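Long-range contacts in CDA peptide synthetase I (Streptomyces coelicolor, PDB 4JN3), which belongs to the nonribosomal peptide synthetases and is represented by its first condensation domain, whose two-lobed fold is related to that of the CoA-dependent acyltransferases: residues A[16-21]-A[347-352]; A[236-241]-A[389-394]; A[292-297]-A[311-316]; A[384-389]-A[408-413]. All coordinates share one frame; numbering follows the deposited sequence.

Contact 1 (A[16-21]-A[347-352]); sequences QHEVWL and GEDLDR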
loop_
_atom_site.group_PDB
_atom_site.type_symbol
_atom_site.label_atom_id
_atom_site.label_comp_id
_atom_site.label_asym_id
_atom_site.label_seq_id
_atom_site.Cartn_x
_atom_site.Cartn_y
_atom_site.Cartn_z
ATOM N N GLN A 16 -4.062 12.786 -1.055
ATOM C CA GLN A 16 -4.880 12.895 -2.256
ATOM C C GLN A 16 -4.458 14.078 -3.123
ATOM O O GLN A 16 -4.429 13.981 -4.349
ATOM C CB GLN A 16 -6.359 13.008 -1.886
ATOM C CG GLN A 16 -6.974 11.702 -1.408
ATOM C CD GLN A 16 -8.406 11.878 -0.950
ATOM O OE1 GLN A 16 -8.739 12.872 -0.307
ATOM N NE2 GLN A 16 -9.263 10.918 -1.284
ATOM N N HIS A 17 -4.119 15.194 -2.488
ATOM C CA HIS A 17 -3.698 16.369 -3.242
ATOM C C HIS A 17 -2.435 16.070 -4.054
ATOM O O HIS A 17 -2.326 16.459 -5.221
ATOM C CB HIS A 17 -3.468 17.566 -2.317
ATOM C CG HIS A 17 -3.121 18.826 -3.046
ATOM N ND1 HIS A 17 -3.995 19.447 -3.916
ATOM C CD2 HIS A 17 -1.992 19.573 -3.054
ATOM C CE1 HIS A 17 -3.421 20.523 -4.419
ATOM N NE2 HIS A 17 -2.204 20.624 -3.912
ATOM N N GLU A 18 -1.496 15.359 -3.437
ATOM C CA GLU A 18 -0.237 15.013 -4.087
ATOM C C GLU A 18 -0.439 14.015 -5.226
ATOM O O GLU A 18 0.213 14.109 -6.271
ATOM C CB GLU A 18 0.779 14.483 -3.068
ATOM C CG GLU A 18 1.279 15.548 -2.093
ATOM C CD GLU A 18 1.954 16.728 -2.797
ATOM O OE1 GLU A 18 2.512 16.528 -3.900
ATOM O OE2 GLU A 18 1.920 17.854 -2.252
ATOM N N VAL A 19 -1.347 13.063 -5.029
ATOM C CA VAL A 19 -1.692 12.148 -6.104
ATOM C C VAL A 19 -2.315 12.919 -7.264
ATOM O O VAL A 19 -1.968 12.697 -8.423
ATOM C CB VAL A 19 -2.650 11.037 -5.640
ATOM C CG1 VAL A 19 -3.166 10.265 -6.843
ATOM C CG2 VAL A 19 -1.939 10.110 -4.665
ATOM N N TRP A 20 -3.221 13.839 -6.949
ATOM C CA TRP A 20 -3.877 14.635 -7.983
ATOM C C TRP A 20 -2.868 15.449 -8.797
ATOM O O TRP A 20 -2.939 15.488 -10.025
ATOM C CB TRP A 20 -4.942 15.550 -7.372
ATOM C CG TRP A 20 -5.740 16.294 -8.396
ATOM C CD1 TRP A 20 -6.873 15.862 -9.032
ATOM C CD2 TRP A 20 -5.468 17.602 -8.908
ATOM N NE1 TRP A 20 -7.319 16.823 -9.907
ATOM C CE2 TRP A 20 -6.476 17.900 -9.849
ATOM C CE3 TRP A 20 -4.472 18.552 -8.662
ATOM C CZ2 TRP A 20 -6.513 19.108 -10.544
ATOM C CZ3 TRP A 20 -4.511 19.750 -9.351
ATOM C CH2 TRP A 20 -5.524 20.017 -10.281
ATOM N N LEU A 21 -1.923 16.090 -8.114
ATOM C CA LEU A 21 -0.881 16.853 -8.797
ATOM C C LEU A 21 -0.076 15.959 -9.732
ATOM O O LEU A 21 0.155 16.303 -10.891
ATOM C CB LEU A 21 0.056 17.520 -7.788
ATOM C CG LEU A 21 -0.483 18.726 -7.019
ATOM C CD1 LEU A 21 0.542 19.209 -6.001
ATOM C CD2 LEU A 21 -0.862 19.849 -7.979
ATOM N N GLY A 347 6.129 13.730 3.285
ATOM C CA GLY A 347 7.341 13.415 2.556
ATOM C C GLY A 347 7.460 14.262 1.305
ATOM O O GLY A 347 8.561 14.632 0.891
ATOM N N GLU A 348 6.316 14.575 0.702
ATOM C CA GLU A 348 6.281 15.384 -0.510
ATOM C C GLU A 348 6.706 16.826 -0.223
ATOM O O GLU A 348 7.376 17.458 -1.041
ATOM C CB GLU A 348 4.882 15.351 -1.140
ATOM C CG GLU A 348 4.387 13.953 -1.520
ATOM C CD GLU A 348 3.518 13.308 -0.440
ATOM O OE1 GLU A 348 3.943 13.270 0.739
ATOM O OE2 GLU A 348 2.401 12.843 -0.775
ATOM N N ASP A 349 6.313 17.337 0.942
ATOM C CA ASP A 349 6.678 18.694 1.349
ATOM C C ASP A 349 8.171 18.797 1.655
ATOM O O ASP A 349 8.784 19.840 1.433
ATOM C CB ASP A 349 5.867 19.135 2.569
ATOM C CG ASP A 349 4.397 19.366 2.247
ATOM O OD1 ASP A 349 4.059 19.507 1.054
ATOM O OD2 ASP A 349 3.585 19.419 3.193
ATOM N N LEU A 350 8.749 17.717 2.171
ATOM C CA LEU A 350 10.182 17.687 2.459
ATOM C C LEU A 350 10.998 17.716 1.171
ATOM O O LEU A 350 11.977 18.457 1.064
ATOM C CB LEU A 350 10.545 16.453 3.294
ATOM C CG LEU A 350 12.031 16.176 3.532
ATOM C CD1 LEU A 350 12.703 17.326 4.281
ATOM C CD2 LEU A 350 12.209 14.867 4.290
ATOM N N ASP A 351 10.596 16.907 0.196
ATOM C CA ASP A 351 11.266 16.888 -1.096
ATOM C C ASP A 351 11.179 18.259 -1.748
ATOM O O ASP A 351 12.146 18.745 -2.334
ATOM C CB ASP A 351 10.642 15.844 -2.018
ATOM C CG ASP A 351 11.020 14.431 -1.638
ATOM O OD1 ASP A 351 11.915 14.266 -0.787
ATOM O OD2 ASP A 351 10.427 13.486 -2.201
ATOM N N ARG A 352 10.011 18.880 -1.634
ATOM C CA ARG A 352 9.760 20.178 -2.248
ATOM C C ARG A 352 10.684 21.256 -1.681
ATOM O O ARG A 352 11.143 22.136 -2.405
ATOM C CB ARG A 352 8.292 20.572 -2.053
ATOM C CG ARG A 352 7.907 21.891 -2.693
ATOM C CD ARG A 352 6.397 22.085 -2.701
ATOM N NE ARG A 352 5.718 21.055 -3.485
ATOM C CZ ARG A 352 4.976 20.082 -2.964
ATOM N NH1 ARG A 352 4.801 20.005 -1.651
ATOM N NH2 ARG A 352 4.401 19.189 -3.760
HETATM O O HOH W 1 1.689 17.977 0.526
#
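Glu18 places CG opposite its carbonyl carbon (chi1 -69°) and its chain bends at the next bond, whereas Arg352 turns CG opposite its backbone N (chi1 -178°) and kinks only at chi3; the two charged ends therefore approach from opposite directions. This reach is needed because the helical segments 16-21 and 347-352 keep their axes 11.4 Å apart, at an angle of 57°. A single guanidinium nitrogen serves both carboxylate oxygens: Arg352 NH2 lies 3.2 Å from Glu18 OE2 and 3.3 Å from Glu18 OE1, on the syn side of each but somewhat above the carboxylate plane, and both bonds are bent. The other terminal nitrogen stays within its own helix, where Arg352 NH1 forms a salt bridge of 2.8 Å with Asp349 OD1. Water 1 donates to both acids, at 2.8 Å from Glu18 OE2 and 2.9 Å from Asp349 OD1, oxygens that approach each other to 4.3 Å. Alongside the salt bridge Glu348 slides past Glu18 in the opposite direction, with Glu348 CG 3.5 Å from Glu18 CG, and its carboxylate is paired with Arg346. The contact is thus a salt-bridge network near the surface, worked almost entirely by side chains. Its chemistry implies that one arginine probably offsets much of the charge of two acids, while the bridging water may soften the repulsion between them.

Contact 2 (A[236-241]-A[389-394]); sequences GRALAP and PTTDLN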
loop_
_atom_site.group_PDB
_atom_site.type_symbol
_atom_site.label_atom_id
_atom_site.label_comp_id
_atom_site.label_asym_id
_atom_site.label_seq_id
_atom_site.Cartn_x
_atom_site.Cartn_y
_atom_site.Cartn_z
ATOM N N GLY A 236 14.220 8.743 -12.138
ATOM C CA GLY A 236 13.395 9.698 -12.856
ATOM C C GLY A 236 11.964 9.729 -12.344
ATOM O O GLY A 236 11.725 9.954 -11.157
ATOM N N ARG A 237 11.011 9.498 -13.240
ATOM C CA ARG A 237 9.593 9.559 -12.901
ATOM C C ARG A 237 9.155 8.340 -12.090
ATOM O O ARG A 237 9.718 7.255 -12.238
ATOM C CB ARG A 237 8.757 9.626 -14.181
ATOM C CG ARG A 237 9.287 10.586 -15.235
ATOM C CD ARG A 237 9.025 10.044 -16.635
ATOM N NE ARG A 237 7.623 9.674 -16.821
ATOM C CZ ARG A 237 7.190 8.824 -17.747
ATOM N NH1 ARG A 237 8.051 8.246 -18.574
ATOM N NH2 ARG A 237 5.896 8.546 -17.844
ATOM N N ALA A 238 8.148 8.519 -11.239
ATOM C CA ALA A 238 7.517 7.388 -10.562
ATOM C C ALA A 238 6.600 6.680 -11.549
ATOM O O ALA A 238 5.718 7.302 -12.139
ATOM C CB ALA A 238 6.734 7.855 -9.343
ATOM N N LEU A 239 6.817 5.382 -11.736
ATOM C CA LEU A 239 6.070 4.609 -12.719
ATOM C C LEU A 239 5.483 3.348 -12.103
ATOM O O LEU A 239 5.968 2.867 -11.078
ATOM C CB LEU A 239 6.984 4.207 -13.881
ATOM C CG LEU A 239 7.727 5.322 -14.625
ATOM C CD1 LEU A 239 8.801 4.728 -15.522
ATOM C CD2 LEU A 239 6.756 6.184 -15.426
ATOM N N ALA A 240 4.450 2.808 -12.743
ATOM C CA ALA A 240 3.877 1.532 -12.329
ATOM C C ALA A 240 4.961 0.464 -12.362
ATOM O O ALA A 240 5.679 0.331 -13.355
ATOM C CB ALA A 240 2.724 1.148 -13.236
ATOM N N PRO A 241 5.089 -0.302 -11.273
ATOM C CA PRO A 241 6.212 -1.235 -11.163
ATOM C C PRO A 241 6.002 -2.561 -11.885
ATOM O O PRO A 241 4.874 -3.012 -12.093
ATOM C CB PRO A 241 6.285 -1.496 -9.658
ATOM C CG PRO A 241 4.859 -1.394 -9.219
ATOM C CD PRO A 241 4.291 -0.256 -10.035
ATOM N N PRO A 389 3.165 3.329 -7.591
ATOM C CA PRO A 389 4.279 3.650 -8.482
ATOM C C PRO A 389 5.557 3.930 -7.695
ATOM O O PRO A 389 5.508 4.264 -6.509
ATOM C CB PRO A 389 3.795 4.908 -9.204
ATOM C CG PRO A 389 2.841 5.546 -8.239
ATOM C CD PRO A 389 2.151 4.399 -7.557
ATOM N N THR A 390 6.697 3.779 -8.354
ATOM C CA THR A 390 7.979 3.986 -7.693
ATOM C C THR A 390 9.013 4.539 -8.669
ATOM O O THR A 390 8.965 4.255 -9.866
ATOM C CB THR A 390 8.507 2.672 -7.104
ATOM O OG1 THR A 390 9.793 2.896 -6.507
ATOM C CG2 THR A 390 8.634 1.619 -8.192
ATOM N N THR A 391 9.944 5.334 -8.148
ATOM C CA THR A 391 11.062 5.831 -8.944
ATOM C C THR A 391 12.197 4.811 -8.954
ATOM O O THR A 391 13.122 4.898 -9.762
ATOM C CB THR A 391 11.601 7.154 -8.384
ATOM O OG1 THR A 391 12.059 6.948 -7.044
ATOM C CG2 THR A 391 10.509 8.217 -8.387
ATOM N N ASP A 392 12.116 3.835 -8.056
ATOM C CA ASP A 392 13.165 2.832 -7.930
ATOM C C ASP A 392 12.588 1.465 -7.574
ATOM O O ASP A 392 12.259 0.665 -8.457
ATOM C CB ASP A 392 14.185 3.278 -6.878
ATOM C CG ASP A 392 15.282 2.254 -6.643
ATOM O OD1 ASP A 392 15.689 1.571 -7.604
ATOM O OD2 ASP A 392 15.739 2.135 -5.483
ATOM N N LEU A 393 12.446 1.209 -6.278
ATOM C CA LEU A 393 12.056 -0.115 -5.807
ATOM C C LEU A 393 11.168 -0.032 -4.566
ATOM O O LEU A 393 11.483 0.693 -3.623
ATOM C CB LEU A 393 13.316 -0.933 -5.494
ATOM C CG LEU A 393 13.177 -2.318 -4.850
ATOM C CD1 LEU A 393 12.543 -3.308 -5.816
ATOM C CD2 LEU A 393 14.537 -2.838 -4.379
ATOM N N ASN A 394 10.050 -0.756 -4.582
ATOM C CA ASN A 394 9.281 -1.007 -3.368
ATOM C C ASN A 394 9.499 -2.447 -2.924
ATOM O O ASN A 394 9.427 -3.369 -3.736
ATOM C CB ASN A 394 7.777 -0.816 -3.594
ATOM C CG ASN A 394 7.417 0.567 -4.093
ATOM O OD1 ASN A 394 8.065 1.559 -3.754
ATOM N ND2 ASN A 394 6.364 0.639 -4.902
HETATM O O HOH W 2 13.174 6.523 -12.005
#
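Thr391 lies against the chain that leads from Gly236 to Ala238, meeting it first with CB and then with its methyl. Its CB stands 3.9 Å from Gly236 O. From there the branches part: OG1 takes the place between backbone N and carbonyl carbon (chi1 60°), which leaves CG2 opposite the carbonyl carbon, where it meets the partner loop. This CG2 comes within 3.5 Å of Gly236 O, and it also touches the CB of Ala238 at 3.9 Å. One residue earlier the backbones pair directly. Leu239 and Thr390 form a single antiparallel bridge, with Leu239 N 3.1 Å from Thr390 O and Thr390 N 3.0 Å from Leu239 O. The oxygen of Thr390 is also reached by Asn412 ND2. Pro389 lays its CB 3.5 Å from Leu239 O and meets Ala238 CB as well, giving the bridge an apolar flank; Thr390 CG2 reaches the ring of Pro241 at its CB. The hydroxyl of Thr390 points opposite its backbone N and accepts from Asp392 N at 2.9 Å, closing an ST turn just before strand 393-398. A single antiparallel bridge and an ST turn thus join the loops that lead into strands 242-248 and 393-398, both of the four-stranded sheet of the condensation-domain fold.

Contact 3 (A[292-297]-A[311-316]); sequences VPVTGR and NRLPLR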
loop_
_atom_site.group_PDB
_atom_site.type_symbol
_atom_site.label_atom_id
_atom_site.label_comp_id
_atom_site.label_asym_id
_atom_site.label_seq_id
_atom_site.Cartn_x
_atom_site.Cartn_y
_atom_site.Cartn_z
ATOM N N VAL A 292 10.070 4.703 4.396
ATOM C CA VAL A 292 9.093 3.954 5.173
ATOM C C VAL A 292 7.708 4.588 5.087
ATOM O O VAL A 292 7.552 5.785 5.322
ATOM C CB VAL A 292 9.515 3.885 6.660
ATOM C CG1 VAL A 292 8.457 3.172 7.477
ATOM C CG2 VAL A 292 10.862 3.192 6.801
ATOM N N PRO A 293 6.692 3.788 4.739
ATOM C CA PRO A 293 5.324 4.309 4.763
ATOM C C PRO A 293 4.799 4.423 6.191
ATOM O O PRO A 293 5.103 3.579 7.037
ATOM C CB PRO A 293 4.523 3.237 4.007
ATOM C CG PRO A 293 5.544 2.368 3.324
ATOM C CD PRO A 293 6.755 2.425 4.192
ATOM N N VAL A 294 4.035 5.475 6.459
ATOM C CA VAL A 294 3.251 5.547 7.685
ATOM C C VAL A 294 1.800 5.804 7.293
ATOM O O VAL A 294 1.535 6.374 6.231
ATOM C CB VAL A 294 3.758 6.634 8.648
ATOM C CG1 VAL A 294 5.173 6.290 9.138
ATOM C CG2 VAL A 294 3.720 8.005 7.983
ATOM N N THR A 295 0.861 5.376 8.133
ATOM C CA THR A 295 -0.553 5.409 7.738
ATOM C C THR A 295 -1.093 6.819 7.538
ATOM O O THR A 295 -1.981 7.032 6.714
ATOM C CB THR A 295 -1.468 4.667 8.739
ATOM O OG1 THR A 295 -1.541 5.400 9.970
ATOM C CG2 THR A 295 -0.952 3.254 8.995
ATOM N N GLY A 296 -0.567 7.776 8.295
ATOM C CA GLY A 296 -1.066 9.138 8.238
ATOM C C GLY A 296 -2.401 9.285 8.946
ATOM O O GLY A 296 -3.114 10.269 8.760
ATOM N N ARG A 297 -2.738 8.299 9.769
ATOM C CA ARG A 297 -4.021 8.296 10.463
ATOM C C ARG A 297 -3.840 8.618 11.941
ATOM O O ARG A 297 -3.220 7.853 12.683
ATOM C CB ARG A 297 -4.718 6.949 10.273
ATOM C CG ARG A 297 -5.004 6.661 8.812
ATOM C CD ARG A 297 -5.492 5.249 8.546
ATOM N NE ARG A 297 -5.752 5.094 7.116
ATOM C CZ ARG A 297 -6.918 5.372 6.545
ATOM N NH1 ARG A 297 -7.932 5.792 7.289
ATOM N NH2 ARG A 297 -7.074 5.227 5.235
ATOM N N ASN A 311 1.524 8.304 4.097
ATOM C CA ASN A 311 2.669 9.198 3.971
ATOM C C ASN A 311 3.930 8.355 3.834
ATOM O O ASN A 311 3.961 7.198 4.252
ATOM C CB ASN A 311 2.762 10.102 5.209
ATOM C CG ASN A 311 3.793 11.209 5.058
ATOM O OD1 ASN A 311 4.174 11.575 3.948
ATOM N ND2 ASN A 311 4.239 11.756 6.185
ATOM N N ARG A 312 4.968 8.928 3.243
ATOM C CA ARG A 312 6.214 8.207 3.027
ATOM C C ARG A 312 7.361 9.082 3.510
ATOM O O ARG A 312 7.510 10.210 3.053
ATOM C CB ARG A 312 6.365 7.890 1.539
ATOM C CG ARG A 312 7.638 7.169 1.146
ATOM C CD ARG A 312 7.683 7.016 -0.367
ATOM N NE ARG A 312 8.772 6.158 -0.816
ATOM C CZ ARG A 312 9.840 6.585 -1.482
ATOM N NH1 ARG A 312 9.967 7.871 -1.785
ATOM N NH2 ARG A 312 10.777 5.724 -1.852
ATOM N N LEU A 313 8.156 8.564 4.442
ATOM C CA LEU A 313 9.227 9.352 5.058
ATOM C C LEU A 313 10.589 8.657 4.974
ATOM O O LEU A 313 10.674 7.426 5.024
ATOM C CB LEU A 313 8.873 9.685 6.513
ATOM C CG LEU A 313 7.735 10.703 6.671
ATOM C CD1 LEU A 313 7.224 10.762 8.099
ATOM C CD2 LEU A 313 8.185 12.079 6.194
ATOM N N PRO A 314 11.662 9.453 4.832
ATOM C CA PRO A 314 13.021 8.923 4.670
ATOM C C PRO A 314 13.634 8.505 6.004
ATOM O O PRO A 314 13.632 9.280 6.961
ATOM C CB PRO A 314 13.783 10.116 4.086
ATOM C CG PRO A 314 13.097 11.295 4.672
ATOM C CD PRO A 314 11.632 10.923 4.739
ATOM N N LEU A 315 14.141 7.280 6.063
ATOM C CA LEU A 315 14.809 6.782 7.256
ATOM C C LEU A 315 16.303 6.713 6.982
ATOM O O LEU A 315 16.761 5.866 6.216
ATOM C CB LEU A 315 14.284 5.396 7.620
ATOM C CG LEU A 315 14.653 4.879 9.006
ATOM C CD1 LEU A 315 13.966 5.718 10.079
ATOM C CD2 LEU A 315 14.273 3.416 9.132
ATOM N N ARG A 316 17.060 7.607 7.610
ATOM C CA ARG A 316 18.500 7.672 7.384
ATOM C C ARG A 316 19.268 6.872 8.434
ATOM O O ARG A 316 19.091 7.080 9.635
ATOM C CB ARG A 316 18.969 9.124 7.364
ATOM C CG ARG A 316 20.391 9.280 6.887
ATOM C CD ARG A 316 20.720 10.731 6.649
ATOM N NE ARG A 316 21.818 10.863 5.703
ATOM C CZ ARG A 316 22.238 12.020 5.208
ATOM N NH1 ARG A 316 21.648 13.151 5.574
ATOM N NH2 ARG A 316 23.246 12.042 4.349
#
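Asn311 O is held by two neighbours on the facing strand: Val294 N donates to it over 2.8 Å, and the CA-H of Pro293 adds a weaker contact, with CA 3.2 Å away. The return bond runs from Asn311 N to Val294 O at 2.9 Å. Two residues on, Val292 and Leu313 exchange a second pair, Val292 N to Leu313 O at 2.9 Å and Leu313 N to Val292 O at 3.0 Å. Between these hydrogen-bonded pairs Pro293 faces Arg312 across a non-hydrogen-bonded site, a place where the missing N-H costs the ladder nothing. The product is a two-stranded antiparallel sheet, formed by strands 287-294 and 311-318 and backed by helix 325-341. Val294 and Asn311 lie side by side on the face that also carries Val292 and Leu313; with CG2 lodged between backbone N and carbonyl carbon, Val294 rests that methyl 3.6 Å from Asn311 CB. The amide of Asn311 is fixed by residues at the start of helix 347-354 and just before it, as Gly347 N donates to OD1 while ND2 reaches the carbonyls of Phe345 and Ser343. Farther along, Val292 CG2 packs on Leu315 CD2 at 4.1 Å. Past the ladder, Thr295 OG1 accepts from Arg297 N at 3.1 Å in an ST turn, and Arg297 forms a salt bridge with Asp162, the aspartate of the HHxxxDG sequence motif of condensation domains.

Contact 4 (A[384-389]-A[408-413]); sequences SISSGP and DFEGNP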
loop_
_atom_site.group_PDB
_atom_site.type_symbol
_atom_site.label_atom_id
_atom_site.label_comp_id
_atom_site.label_asym_id
_atom_site.label_seq_id
_atom_site.Cartn_x
_atom_site.Cartn_y
_atom_site.Cartn_z
ATOM N N SER A 384 -0.751 -8.481 -1.764
ATOM C CA SER A 384 -0.574 -7.307 -2.601
ATOM C C SER A 384 -0.436 -7.708 -4.066
ATOM O O SER A 384 0.144 -8.744 -4.382
ATOM C CB SER A 384 0.675 -6.543 -2.141
ATOM O OG SER A 384 0.850 -5.346 -2.876
ATOM N N ILE A 385 -0.976 -6.884 -4.959
ATOM C CA ILE A 385 -0.784 -7.079 -6.391
ATOM C C ILE A 385 0.142 -5.994 -6.943
ATOM O O ILE A 385 1.059 -6.277 -7.714
ATOM C CB ILE A 385 -2.125 -7.098 -7.143
ATOM C CG1 ILE A 385 -2.881 -8.388 -6.815
ATOM C CG2 ILE A 385 -1.905 -7.000 -8.644
ATOM C CD1 ILE A 385 -2.120 -9.647 -7.185
ATOM N N SER A 386 -0.100 -4.756 -6.525
ATOM C CA SER A 386 0.798 -3.640 -6.808
ATOM C C SER A 386 0.491 -2.519 -5.822
ATOM O O SER A 386 -0.643 -2.053 -5.743
ATOM C CB SER A 386 0.615 -3.149 -8.244
ATOM O OG SER A 386 1.442 -2.030 -8.490
ATOM N N SER A 387 1.495 -2.082 -5.070
ATOM C CA SER A 387 1.253 -1.154 -3.967
ATOM C C SER A 387 1.280 0.305 -4.397
ATOM O O SER A 387 0.832 1.182 -3.659
ATOM C CB SER A 387 2.264 -1.381 -2.834
ATOM O OG SER A 387 3.552 -0.904 -3.195
ATOM N N GLY A 388 1.815 0.568 -5.585
ATOM C CA GLY A 388 1.894 1.927 -6.078
ATOM C C GLY A 388 3.120 2.170 -6.927
ATOM O O GLY A 388 4.015 1.326 -6.993
ATOM N N PRO A 389 3.165 3.329 -7.591
ATOM C CA PRO A 389 4.279 3.650 -8.482
ATOM C C PRO A 389 5.557 3.930 -7.695
ATOM O O PRO A 389 5.508 4.264 -6.509
ATOM C CB PRO A 389 3.795 4.908 -9.204
ATOM C CG PRO A 389 2.841 5.546 -8.239
ATOM C CD PRO A 389 2.151 4.399 -7.557
ATOM N N ASP A 408 7.199 -9.052 -2.152
ATOM C CA ASP A 408 7.065 -8.501 -3.497
ATOM C C ASP A 408 8.143 -7.456 -3.742
ATOM O O ASP A 408 8.254 -6.480 -3.005
ATOM C CB ASP A 408 5.687 -7.863 -3.691
ATOM C CG ASP A 408 4.607 -8.879 -4.004
ATOM O OD1 ASP A 408 4.679 -10.015 -3.500
ATOM O OD2 ASP A 408 3.682 -8.543 -4.772
ATOM N N PHE A 409 8.941 -7.666 -4.780
ATOM C CA PHE A 409 9.859 -6.636 -5.232
ATOM C C PHE A 409 9.199 -5.916 -6.400
ATOM O O PHE A 409 8.922 -6.520 -7.438
ATOM C CB PHE A 409 11.199 -7.252 -5.645
ATOM C CG PHE A 409 12.208 -7.315 -4.529
ATOM C CD1 PHE A 409 11.848 -7.776 -3.275
ATOM C CD2 PHE A 409 13.519 -6.920 -4.742
ATOM C CE1 PHE A 409 12.778 -7.838 -2.245
ATOM C CE2 PHE A 409 14.454 -6.976 -3.717
ATOM C CZ PHE A 409 14.081 -7.439 -2.468
ATOM N N GLU A 410 8.905 -4.635 -6.206
ATOM C CA GLU A 410 8.235 -3.838 -7.224
ATOM C C GLU A 410 9.222 -2.831 -7.771
ATOM O O GLU A 410 9.567 -1.864 -7.094
ATOM C CB GLU A 410 7.036 -3.098 -6.624
ATOM C CG GLU A 410 6.058 -4.004 -5.874
ATOM C CD GLU A 410 4.874 -3.249 -5.302
ATOM O OE1 GLU A 410 5.010 -2.047 -4.999
ATOM O OE2 GLU A 410 3.798 -3.866 -5.165
ATOM N N GLY A 411 9.678 -3.048 -9.000
ATOM C CA GLY A 411 10.728 -2.219 -9.555
ATOM C C GLY A 411 10.279 -1.343 -10.706
ATOM O O GLY A 411 9.490 -1.764 -11.557
ATOM N N ASN A 412 10.777 -0.114 -10.720
ATOM C CA ASN A 412 10.566 0.785 -11.848
ATOM C C ASN A 412 11.136 0.116 -13.096
ATOM O O ASN A 412 12.286 -0.322 -13.090
ATOM C CB ASN A 412 11.250 2.121 -11.565
ATOM C CG ASN A 412 11.101 3.111 -12.699
ATOM O OD1 ASN A 412 11.458 2.821 -13.837
ATOM N ND2 ASN A 412 10.575 4.290 -12.391
ATOM N N PRO A 413 10.323 0.006 -14.162
ATOM C CA PRO A 413 10.723 -0.757 -15.352
ATOM C C PRO A 413 11.888 -0.126 -16.123
ATOM O O PRO A 413 12.499 -0.796 -16.958
ATOM C CB PRO A 413 9.444 -0.772 -16.207
ATOM C CG PRO A 413 8.691 0.433 -15.780
ATOM C CD PRO A 413 8.969 0.572 -14.300
HETATM O O HOH W 3 2.538 -6.129 -4.733
HETATM O O HOH W 4 1.882 -10.856 -3.233
HETATM O O HOH W 5 1.862 -9.907 -5.982
#
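Ser384 and Asp408 keep their CA atoms 7.8 Å apart, and Ser386 and Glu410 are nearly as distant, so no backbone-to-backbone hydrogen bond joins the segments and side chains and water span the gap, while a classic beta bulge sets Ile385 and Ser386 both opposite Gly35. Glu410 does most of the spanning. Its CG is turned opposite the carbonyl carbon (chi1 -53°) and the chain beyond is extended, which carries the carboxylate to Ser387. That residue takes it with two groups: Ser387 N donates to Glu410 OE2 at 2.9 Å, and Ser387 OG donates to Glu410 OE1 at 2.6 Å. Both approach from the syn side, about 20° above or below the carboxylate plane, and together they should limit its rotation. OE1 has a further donor in Asn394 ND2. Glu410 OE2 accepts a hydrogen bond from water 3 at 2.6 Å, and the same water donates to Asp408 OD2 at 2.7 Å while accepting from Ser384 OG at 2.6 Å. One water thus links two buried acids to a serine, and the other oxygen of Asp408 is hydrogen-bonded to Ser245 OG. Repulsion between the acids is probably lessened by these donors. The arrangement marks the crossover characteristic of condensation domains, where the chain leaves strand 379-384 of the six-stranded sheet and returns to strand 393-398, here fastened to strand 404-411 of the four-stranded sheet.

In the fold
The four contacts fall into two touching pairs. Contacts 2 and 4 share Pro389, have centres 8 Å apart and are stitched together by the sheet bond from Asn394 N to Glu410 O, 2.8 Å long: the crossover chain meets strand 404-411 in contact 4 and, a few residues later, the 236-241 loop in contact 2. Contacts 1 and 3 join where Gly347 N lies 3.0 Å from Asn311 OD1, so that the start of helix 347-354 rests on the two-stranded sheet. Both also reach the HHxxxDG motif of the condensation-domain active site: Arg297 of contact 3 pairs with its Asp162, and Gln16, on the helix of contact 1, bonds to the carbonyl of Ile159 within it.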